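Local structure of L-Ala-D/L-Glu epimerase, a muconate lactonizing enzyme (Klebsiella pneumoniae subsp. pneumoniae MGH 78578, 3FCP) at residues D86-N89 with A90-R94; G172-L176 with A177-R181; E361-E364 with D365-H368. The protein belongs to the muconate lactonizing enzyme family of the enolase superfamily, which joins an N-terminal capping domain to a TIM-barrel-like domain that here holds a magnesium ion. All coordinates share one frame; numbering follows the deposited sequence.

Interaction 1. Residues D86-N89 with A90-R94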
ATOM      1  N   ASP A  86     -39.977 -17.280 -18.962  1.00 28.92           N
ATOM      2  CA  ASP A  86     -40.357 -16.245 -18.003  1.00 29.62           C
ATOM      3  C   ASP A  86     -39.362 -16.071 -16.857  1.00 29.17           C
ATOM      4  O   ASP A  86     -39.429 -15.090 -16.117  1.00 30.43           O
ATOM      5  CB  ASP A  86     -41.711 -16.605 -17.400  1.00 30.10           C
ATOM      6  CG  ASP A  86     -41.685 -17.965 -16.729  1.00 32.23           C
ATOM      7  OD1 ASP A  86     -41.449 -18.967 -17.440  1.00 34.96           O
ATOM      8  OD2 ASP A  86     -41.877 -18.037 -15.500  1.00 33.65           O
ATOM      9  N   ASN A  87     -38.451 -17.023 -16.703  1.00 27.45           N
ATOM     10  CA  ASN A  87     -37.491 -16.980 -15.607  1.00 25.50           C
ATOM     11  C   ASN A  87     -36.136 -16.431 -16.055  1.00 25.38           C
ATOM     12  O   ASN A  87     -35.230 -17.201 -16.375  1.00 22.93           O
ATOM     13  CB  ASN A  87     -37.319 -18.393 -15.037  1.00 26.13           C
ATOM     14  CG  ASN A  87     -36.708 -18.394 -13.651  1.00 25.76           C
ATOM     15  OD1 ASN A  87     -35.792 -17.630 -13.362  1.00 25.76           O
ATOM     16  ND2 ASN A  87     -37.209 -19.267 -12.786  1.00 26.86           N
ATOM     17  N   LEU A  88     -36.000 -15.107 -16.076  1.00 22.46           N
ATOM     18  CA  LEU A  88     -34.748 -14.497 -16.508  1.00 24.91           C
ATOM     19  C   LEU A  88     -33.524 -14.918 -15.681  1.00 23.45           C
ATOM     20  O   LEU A  88     -32.441 -15.092 -16.230  1.00 23.73           O
ATOM     21  CB  LEU A  88     -34.871 -12.971 -16.510  1.00 25.33           C
ATOM     22  CG  LEU A  88     -33.691 -12.218 -17.143  1.00 27.65           C
ATOM     23  CD1 LEU A  88     -33.347 -12.807 -18.505  1.00 28.41           C
ATOM     24  CD2 LEU A  88     -34.053 -10.747 -17.277  1.00 28.57           C
ATOM     25  N   ASN A  89     -33.686 -15.079 -14.371  1.00 22.61           N
ATOM     26  CA  ASN A  89     -32.556 -15.487 -13.537  1.00 23.90           C
ATOM     27  C   ASN A  89     -32.058 -16.877 -13.927  1.00 23.86           C
ATOM     28  O   ASN A  89     -30.855 -17.084 -14.085  1.00 23.45           O
ATOM     29  CB  ASN A  89     -32.931 -15.457 -12.051  1.00 23.98           C
ATOM     30  CG  ASN A  89     -33.067 -14.046 -11.517  1.00 24.96           C
ATOM     31  OD1 ASN A  89     -32.357 -13.142 -11.959  1.00 23.69           O
ATOM     32  ND2 ASN A  89     -33.968 -13.849 -10.548  1.00 23.83           N
ATOM     33  N   ALA A  90     -32.982 -17.822 -14.100  1.00 22.96           N
ATOM     34  CA  ALA A  90     -32.611 -19.179 -14.489  1.00 24.05           C
ATOM     35  C   ALA A  90     -31.974 -19.183 -15.880  1.00 23.79           C
ATOM     36  O   ALA A  90     -30.970 -19.854 -16.104  1.00 24.64           O
ATOM     37  CB  ALA A  90     -33.841 -20.103 -14.474  1.00 24.33           C
ATOM     38  N   LEU A  91     -32.558 -18.431 -16.811  1.00 24.81           N
ATOM     39  CA  LEU A  91     -32.032 -18.364 -18.177  1.00 25.31           C
ATOM     40  C   LEU A  91     -30.643 -17.724 -18.226  1.00 24.53           C
ATOM     41  O   LEU A  91     -29.772 -18.161 -18.981  1.00 23.41           O
ATOM     42  CB  LEU A  91     -32.999 -17.587 -19.080  1.00 24.65           C
ATOM     43  CG  LEU A  91     -34.320 -18.309 -19.399  1.00 25.64           C
ATOM     44  CD1 LEU A  91     -35.321 -17.336 -19.994  1.00 25.59           C
ATOM     45  CD2 LEU A  91     -34.055 -19.465 -20.356  1.00 26.06           C
ATOM     46  N   THR A  92     -30.444 -16.686 -17.422  1.00 24.55           N
ATOM     47  CA  THR A  92     -29.159 -15.998 -17.372  1.00 25.54           C
ATOM     48  C   THR A  92     -28.069 -16.926 -16.819  1.00 26.16           C
ATOM     49  O   THR A  92     -26.953 -16.980 -17.347  1.00 25.09           O
ATOM     50  CB  THR A  92     -29.265 -14.726 -16.510  1.00 27.06           C
ATOM     51  OG1 THR A  92     -30.224 -13.835 -17.103  1.00 25.44           O
ATOM     52  CG2 THR A  92     -27.910 -14.025 -16.403  1.00 24.58           C
ATOM     53  N   ALA A  93     -28.398 -17.665 -15.764  1.00 25.76           N
ATOM     54  CA  ALA A  93     -27.442 -18.596 -15.164  1.00 25.75           C
ATOM     55  C   ALA A  93     -27.074 -19.689 -16.168  1.00 24.78           C
ATOM     56  O   ALA A  93     -25.926 -20.138 -16.221  1.00 22.94           O
ATOM     57  CB  ALA A  93     -28.037 -19.221 -13.894  1.00 26.08           C
ATOM     58  N   ARG A  94     -28.054 -20.115 -16.959  1.00 24.31           N
ATOM     59  CA  ARG A  94     -27.833 -21.151 -17.957  1.00 24.37           C
ATOM     60  C   ARG A  94     -26.944 -20.610 -19.073  1.00 24.51           C
ATOM     61  O   ARG A  94     -26.010 -21.274 -19.519  1.00 24.55           O
ATOM     62  CB  ARG A  94     -29.173 -21.618 -18.533  1.00 25.51           C
ATOM     63  CG  ARG A  94     -29.074 -22.750 -19.558  1.00 25.16           C
ATOM     64  CD  ARG A  94     -30.464 -23.210 -19.985  1.00 24.70           C
ATOM     65  NE  ARG A  94     -30.426 -24.292 -20.967  1.00 26.02           N
ATOM     66  CZ  ARG A  94     -30.224 -25.575 -20.672  1.00 27.49           C
ATOM     67  NH1 ARG A  94     -30.041 -25.949 -19.417  1.00 29.23           N
ATOM     68  NH2 ARG A  94     -30.202 -26.491 -21.637  1.00 27.40           N
TER

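Interaction 2. Residues G172-L176 with A177-R181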
ATOM      1  N   GLY A 172      -8.669  12.004 -30.913  1.00 30.67           N
ATOM      2  CA  GLY A 172      -7.714  10.922 -30.787  1.00 32.88           C
ATOM      3  C   GLY A 172      -7.250  10.377 -32.126  1.00 35.06           C
ATOM      4  O   GLY A 172      -6.418   9.476 -32.172  1.00 35.87           O
ATOM      5  N   ALA A 173      -7.777  10.926 -33.216  1.00 37.43           N
ATOM      6  CA  ALA A 173      -7.408  10.474 -34.557  1.00 39.10           C
ATOM      7  C   ALA A 173      -6.323  11.348 -35.179  1.00 40.49           C
ATOM      8  O   ALA A 173      -5.761  11.005 -36.218  1.00 42.14           O
ATOM      9  CB  ALA A 173      -8.642  10.459 -35.460  1.00 38.24           C
ATOM     10  N   ARG A 174      -6.033  12.479 -34.546  1.00 41.02           N
ATOM     11  CA  ARG A 174      -5.015  13.393 -35.047  1.00 42.28           C
ATOM     12  C   ARG A 174      -3.952  13.661 -33.987  1.00 42.16           C
ATOM     13  O   ARG A 174      -4.024  13.128 -32.880  1.00 41.11           O
ATOM     14  CB  ARG A 174      -5.664  14.710 -35.474  1.00 44.66           C
ATOM     15  CG  ARG A 174      -6.665  14.566 -36.611  1.00 48.94           C
ATOM     16  CD  ARG A 174      -7.212  15.920 -37.025  1.00 53.94           C
ATOM     17  NE  ARG A 174      -8.064  15.839 -38.209  1.00 58.60           N
ATOM     18  CZ  ARG A 174      -9.256  15.249 -38.243  1.00 60.38           C
ATOM     19  NH1 ARG A 174      -9.754  14.677 -37.153  1.00 62.21           N
ATOM     20  NH2 ARG A 174      -9.952  15.231 -39.372  1.00 61.64           N
ATOM     21  N   GLU A 175      -2.955  14.474 -34.333  1.00 41.49           N
ATOM     22  CA  GLU A 175      -1.893  14.813 -33.392  1.00 40.18           C
ATOM     23  C   GLU A 175      -2.541  15.535 -32.217  1.00 37.39           C
ATOM     24  O   GLU A 175      -3.552  16.216 -32.387  1.00 35.63           O
ATOM     25  CB  GLU A 175      -0.854  15.719 -34.059  1.00 42.97           C
ATOM     26  CG  GLU A 175      -0.108  15.064 -35.210  1.00 47.27           C
ATOM     27  CD  GLU A 175       0.766  13.907 -34.756  1.00 51.34           C
ATOM     28  OE1 GLU A 175       1.341  13.216 -35.624  1.00 54.64           O
ATOM     29  OE2 GLU A 175       0.884  13.689 -33.531  1.00 53.64           O
ATOM     30  N   LEU A 176      -1.961  15.388 -31.030  1.00 34.46           N
ATOM     31  CA  LEU A 176      -2.515  16.017 -29.835  1.00 33.92           C
ATOM     32  C   LEU A 176      -2.782  17.511 -30.002  1.00 33.81           C
ATOM     33  O   LEU A 176      -3.877  17.990 -29.702  1.00 33.37           O
ATOM     34  CB  LEU A 176      -1.589  15.792 -28.633  1.00 31.89           C
ATOM     35  CG  LEU A 176      -2.067  16.370 -27.292  1.00 31.28           C
ATOM     36  CD1 LEU A 176      -3.457  15.830 -26.947  1.00 29.05           C
ATOM     37  CD2 LEU A 176      -1.069  16.015 -26.201  1.00 30.54           C
ATOM     38  N   ALA A 177      -1.779  18.244 -30.476  1.00 34.31           N
ATOM     39  CA  ALA A 177      -1.911  19.683 -30.663  1.00 34.51           C
ATOM     40  C   ALA A 177      -3.124  20.012 -31.521  1.00 33.50           C
ATOM     41  O   ALA A 177      -3.884  20.927 -31.205  1.00 32.73           O
ATOM     42  CB  ALA A 177      -0.635  20.255 -31.304  1.00 34.86           C
ATOM     43  N   THR A 178      -3.313  19.262 -32.602  1.00 34.29           N
ATOM     44  CA  THR A 178      -4.443  19.518 -33.480  1.00 36.14           C
ATOM     45  C   THR A 178      -5.768  19.205 -32.787  1.00 34.47           C
ATOM     46  O   THR A 178      -6.697  20.013 -32.843  1.00 35.46           O
ATOM     47  CB  THR A 178      -4.331  18.721 -34.805  1.00 38.12           C
ATOM     48  OG1 THR A 178      -4.508  17.324 -34.552  1.00 46.57           O
ATOM     49  CG2 THR A 178      -2.971  18.934 -35.430  1.00 38.64           C
ATOM     50  N   ASP A 179      -5.862  18.052 -32.125  1.00 33.22           N
ATOM     51  CA  ASP A 179      -7.099  17.702 -31.431  1.00 31.77           C
ATOM     52  C   ASP A 179      -7.429  18.689 -30.316  1.00 31.18           C
ATOM     53  O   ASP A 179      -8.601  18.980 -30.076  1.00 31.06           O
ATOM     54  CB  ASP A 179      -7.039  16.281 -30.846  1.00 33.85           C
ATOM     55  CG  ASP A 179      -7.405  15.207 -31.863  1.00 36.34           C
ATOM     56  OD1 ASP A 179      -8.222  15.490 -32.766  1.00 38.32           O
ATOM     57  OD2 ASP A 179      -6.894  14.073 -31.753  1.00 36.62           O
ATOM     58  N   LEU A 180      -6.409  19.204 -29.634  1.00 28.69           N
ATOM     59  CA  LEU A 180      -6.644  20.153 -28.549  1.00 29.24           C
ATOM     60  C   LEU A 180      -7.121  21.504 -29.076  1.00 29.12           C
ATOM     61  O   LEU A 180      -7.944  22.167 -28.446  1.00 29.41           O
ATOM     62  CB  LEU A 180      -5.374  20.345 -27.700  1.00 27.61           C
ATOM     63  CG  LEU A 180      -4.921  19.155 -26.846  1.00 27.76           C
ATOM     64  CD1 LEU A 180      -3.663  19.520 -26.068  1.00 28.06           C
ATOM     65  CD2 LEU A 180      -6.033  18.763 -25.891  1.00 28.25           C
ATOM     66  N   ARG A 181      -6.597  21.918 -30.225  1.00 32.42           N
ATOM     67  CA  ARG A 181      -7.004  23.193 -30.822  1.00 34.50           C
ATOM     68  C   ARG A 181      -8.434  23.045 -31.323  1.00 32.91           C
ATOM     69  O   ARG A 181      -9.235  23.979 -31.251  1.00 32.89           O
ATOM     70  CB  ARG A 181      -6.068  23.563 -31.975  1.00 38.12           C
ATOM     71  CG  ARG A 181      -4.658  23.904 -31.514  1.00 42.58           C
ATOM     72  CD  ARG A 181      -3.681  24.065 -32.669  1.00 48.78           C
ATOM     73  NE  ARG A 181      -4.096  25.081 -33.632  1.00 52.33           N
ATOM     74  CZ  ARG A 181      -4.908  24.855 -34.660  1.00 55.17           C
ATOM     75  NH1 ARG A 181      -5.398  23.639 -34.869  1.00 56.98           N
ATOM     76  NH2 ARG A 181      -5.230  25.844 -35.485  1.00 56.49           N
TER
HETATM   77  O   HOH W   1      -9.412  13.235 -33.814  1.00 30.52           O

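Interaction 3. Residues E361-E364 with D365-H368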
ATOM      1  N   GLU A 361     -42.389  -2.209 -32.314  1.00 30.78           N
ATOM      2  CA  GLU A 361     -42.780  -3.399 -33.063  1.00 32.76           C
ATOM      3  C   GLU A 361     -41.944  -3.556 -34.329  1.00 31.82           C
ATOM      4  O   GLU A 361     -41.549  -2.572 -34.957  1.00 31.05           O
ATOM      5  CB  GLU A 361     -44.261  -3.290 -33.439  1.00 36.36           C
ATOM      6  CG  GLU A 361     -45.010  -4.607 -33.504  1.00 45.17           C
ATOM      7  CD  GLU A 361     -45.255  -5.207 -32.128  1.00 48.03           C
ATOM      8  OE1 GLU A 361     -44.279  -5.626 -31.475  1.00 51.17           O
ATOM      9  OE2 GLU A 361     -46.427  -5.254 -31.695  1.00 51.82           O
ATOM     10  N   LEU A 362     -41.695  -4.802 -34.707  1.00 31.47           N
ATOM     11  CA  LEU A 362     -40.917  -5.105 -35.899  1.00 32.90           C
ATOM     12  C   LEU A 362     -41.730  -4.877 -37.176  1.00 34.00           C
ATOM     13  O   LEU A 362     -42.895  -5.273 -37.259  1.00 33.55           O
ATOM     14  CB  LEU A 362     -40.462  -6.561 -35.841  1.00 35.06           C
ATOM     15  CG  LEU A 362     -39.207  -6.977 -36.601  1.00 37.24           C
ATOM     16  CD1 LEU A 362     -38.013  -6.187 -36.084  1.00 37.72           C
ATOM     17  CD2 LEU A 362     -38.981  -8.474 -36.410  1.00 37.96           C
ATOM     18  N   ASP A 363     -41.119  -4.219 -38.158  1.00 34.17           N
ATOM     19  CA  ASP A 363     -41.763  -3.967 -39.446  1.00 34.74           C
ATOM     20  C   ASP A 363     -41.195  -5.048 -40.362  1.00 34.54           C
ATOM     21  O   ASP A 363     -40.113  -4.882 -40.927  1.00 34.17           O
ATOM     22  CB  ASP A 363     -41.383  -2.582 -39.979  1.00 32.45           C
ATOM     23  CG  ASP A 363     -42.071  -2.247 -41.300  1.00 35.38           C
ATOM     24  OD1 ASP A 363     -42.265  -3.161 -42.132  1.00 33.45           O
ATOM     25  OD2 ASP A 363     -42.401  -1.059 -41.515  1.00 34.91           O
ATOM     26  N   GLU A 364     -41.915  -6.159 -40.492  1.00 35.95           N
ATOM     27  CA  GLU A 364     -41.444  -7.271 -41.309  1.00 38.33           C
ATOM     28  C   GLU A 364     -41.042  -6.915 -42.731  1.00 37.96           C
ATOM     29  O   GLU A 364     -40.050  -7.434 -43.244  1.00 37.63           O
ATOM     30  CB  GLU A 364     -42.480  -8.398 -41.325  1.00 42.48           C
ATOM     31  CG  GLU A 364     -42.436  -9.268 -40.077  1.00 48.40           C
ATOM     32  CD  GLU A 364     -43.185 -10.571 -40.248  1.00 53.61           C
ATOM     33  OE1 GLU A 364     -44.433 -10.531 -40.344  1.00 56.50           O
ATOM     34  OE2 GLU A 364     -42.526 -11.638 -40.293  1.00 55.07           O
ATOM     35  N   ASP A 365     -41.796  -6.033 -43.374  1.00 37.39           N
ATOM     36  CA  ASP A 365     -41.460  -5.651 -44.737  1.00 37.69           C
ATOM     37  C   ASP A 365     -40.068  -5.035 -44.773  1.00 36.25           C
ATOM     38  O   ASP A 365     -39.263  -5.367 -45.635  1.00 36.57           O
ATOM     39  CB  ASP A 365     -42.497  -4.673 -45.297  1.00 38.72           C
ATOM     40  CG  ASP A 365     -43.837  -5.337 -45.559  1.00 41.82           C
ATOM     41  OD1 ASP A 365     -43.836  -6.503 -46.011  1.00 41.77           O
ATOM     42  OD2 ASP A 365     -44.885  -4.697 -45.325  1.00 43.51           O
ATOM     43  N   LYS A 366     -39.782  -4.143 -43.832  1.00 35.32           N
ATOM     44  CA  LYS A 366     -38.467  -3.518 -43.777  1.00 34.12           C
ATOM     45  C   LYS A 366     -37.410  -4.535 -43.349  1.00 33.34           C
ATOM     46  O   LYS A 366     -36.308  -4.570 -43.897  1.00 32.53           O
ATOM     47  CB  LYS A 366     -38.481  -2.333 -42.807  1.00 35.35           C
ATOM     48  CG  LYS A 366     -39.119  -1.072 -43.373  1.00 35.46           C
ATOM     49  CD  LYS A 366     -38.931   0.096 -42.426  1.00 37.05           C
ATOM     50  CE  LYS A 366     -39.349   1.408 -43.061  1.00 39.41           C
ATOM     51  NZ  LYS A 366     -40.761   1.362 -43.507  1.00 43.23           N
ATOM     52  N   LEU A 367     -37.750  -5.369 -42.372  1.00 32.66           N
ATOM     53  CA  LEU A 367     -36.813  -6.378 -41.896  1.00 33.11           C
ATOM     54  C   LEU A 367     -36.275  -7.180 -43.066  1.00 33.95           C
ATOM     55  O   LEU A 367     -35.064  -7.307 -43.238  1.00 34.50           O
ATOM     56  CB  LEU A 367     -37.492  -7.329 -40.910  1.00 31.47           C
ATOM     57  CG  LEU A 367     -36.606  -8.479 -40.412  1.00 32.33           C
ATOM     58  CD1 LEU A 367     -35.394  -7.921 -39.666  1.00 32.56           C
ATOM     59  CD2 LEU A 367     -37.422  -9.392 -39.508  1.00 33.48           C
ATOM     60  N   HIS A 368     -37.184  -7.717 -43.873  1.00 35.64           N
ATOM     61  CA  HIS A 368     -36.797  -8.519 -45.023  1.00 36.57           C
ATOM     62  C   HIS A 368     -36.071  -7.691 -46.079  1.00 35.49           C
ATOM     63  O   HIS A 368     -35.105  -8.153 -46.678  1.00 36.54           O
ATOM     64  CB  HIS A 368     -38.034  -9.197 -45.625  1.00 39.84           C
ATOM     65  CG  HIS A 368     -38.747 -10.102 -44.664  1.00 44.90           C
ATOM     66  ND1 HIS A 368     -38.101 -11.096 -43.958  1.00 46.74           N
ATOM     67  CD2 HIS A 368     -40.046 -10.158 -44.287  1.00 45.94           C
ATOM     68  CE1 HIS A 368     -38.971 -11.725 -43.187  1.00 46.62           C
ATOM     69  NE2 HIS A 368     -40.160 -11.175 -43.367  1.00 47.26           N
TER

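Interaction 1. Residues D86-N89 with A90-R94
The first turn of helix 88-98 is closed by an N-cap, in which the side chain of Asn87 takes up the backbone N-H of Ala90, three residues on. Asn87 OD1 lies 2.9 Å from Ala90 N, and the donor stands 50° out of the plane of the amide carbonyl. CG of Asn87 is anti to its backbone N (chi1 -162°), which turns the short amide back over the start of the helix. Asparagine suits this place because its oxygen can serve an amide that has no preceding turn to bond to, while its ND2 remains available to donate. That nitrogen bonds Ala132 O of the second subunit, so one amide both caps the helix and crosses the subunit boundary. The small CB of Ala90 fits against the cap, 3.3 Å from Asn87 OD1.

The main chain of Asn87 starts the regular helical pattern, with Leu91 N donating to Asn87 O at 3.0 Å. At the next residue, Leu88 O is gripped twice, by Thr92 N at 2.8 Å and by Thr92 OG1 at 2.7 Å, from opposite faces of the carbonyl plane. The hydroxyl reaches back because OG1 lies beside the backbone N of Thr92 (chi1 -61°), so threonine satisfies its own polar group within the helix. Leu88 CD1 passes 3.6 Å from that hydroxyl oxygen, the two side chains crossing obliquely. Leu91, buried, packs on Leu113 of helix 103-121, and the partly exposed Leu88 on Leu114 and Glu110 of the same helix. Asn89 O accepts from Ala93 N, and its side-chain ND2 bonds Gly131 O and Leu129 O of the second subunit. An asparagine side chain accepting from the N-H three residues on is the classic N-cap, used here where helix 88-98 starts at the subunit interface.

Interaction 2. Residues G172-L176 with A177-R181
The chain from Gly172 runs through a loop into helix 176-189, whose first turn is marked by the bond from Asp179 N to Glu175 O, 3.0 Å long and close to straight at 170°. Gly172 has a positive phi of 104°, a conformation in which a beta carbon would collide with the carbonyl oxygen of the residue before, and which glycine adopts readily.

Asp179 then ties the loop to the helix. Its OD2 accepts from Gly172 N at 2.9 Å, the donor standing well above the carboxylate plane, and more weakly from Arg174 N at 3.3 Å. Its other oxygen, OD1, accepts a hydrogen bond from a water that in turn accepts from Ala173 N, so this buried carboxylate binds two loop amides directly and the one between them through the water. A short acidic side chain is well suited to gathering several N-H groups.

Thr178 OG1 donates to Glu175 O at 2.6 Å, giving that carbonyl a second donor; its hydroxyl sits between the backbone N and carbonyl carbon (chi1 69°) and also abuts Arg174 CB at 3.0 Å. On another flank, Leu176 CD1 meets Leu180 CG at 3.6 Å, and both leucines lie against helix 206-218, Leu176 on Thr208 and Lys211, Leu180 on Glu215 and Leu216. This is a strand-to-helix loop of the TIM-barrel fold, pinned by an aspartate in the first turn of the helix.

Interaction 3. Residues E361-E364 with D365-H368
Asp365, the second residue of helix 364-370, brings its CB to 3.5 Å from Asp363 OD1, the capping oxygen of Asp363. Carboxylates at such an N-terminus are probably eased by the helix dipole, which would help to offset the nearness of the two acids.

Lys366 follows and is held by Asp363 at both ends. Its backbone N donates to Asp363 OD1 at 3.2 Å, approaching from above the carboxylate plane, 60° out of it; this is the N-cap bond. The other oxygen, OD2, forms a salt bridge 3.5 Å long with Lys366 NZ, the lysine chain bending at its last torsion to fold its ammonium group back. CG anti to the backbone N (chi1 -178°) swings the Asp363 carboxylate over the helix start, and its two oxygens then part, OD1 to the amide and OD2 to the ammonium. Aspartate suits the N-cap by being short and negative, and its main chain also bonds Ile338.

Leu367 comes next, and its N completes the first turn by donating to Asp363 O at 2.8 Å. Its CD2 meets Leu362 CD2 at 3.6 Å. With Leu362 just before the N-cap and Leu367 in the fourth helical position, this pair forms the hydrophobic staple that commonly accompanies a capped helix start. Leu367 is buried, and reaches Trp13 and Val15 of strand 7-17, so the last helix of the chain rests on the N-terminal domain's sheet.

His368 donates its N to Glu364 O at 2.9 Å, in a nearly straight bond. Its imidazole runs beside the Glu364 chain, its plane turned 48° from the carboxylate; a flat ring can lie along such a neighbour at the exposed surface. CD2 of the ring also comes 2.9 Å from Glu364 O, while Glu364 OE2 has a weak, long ion pair with Arg39.

How the interactions relate
Along the chain the three contacts come in series, each at the start of a different helix: 88-98, 176-189 and 364-370. Interaction 1 belongs to the N-terminal domain, interactions 2 and 3 to the barrel-like part of the sequence. Interactions 1 and 2 lie on opposite sides of the chain's centre, their own centres 46 Å apart; those of interactions 1 and 3 are 28 Å apart, and those of interactions 2 and 3 are 42 Å apart. None touches another. Interaction 1 faces the second subunit, interaction 2 joins a barrel strand to its helix, and interaction 3 brings the C-terminal helix back onto strand 7-17, linking the end of the chain with its beginning.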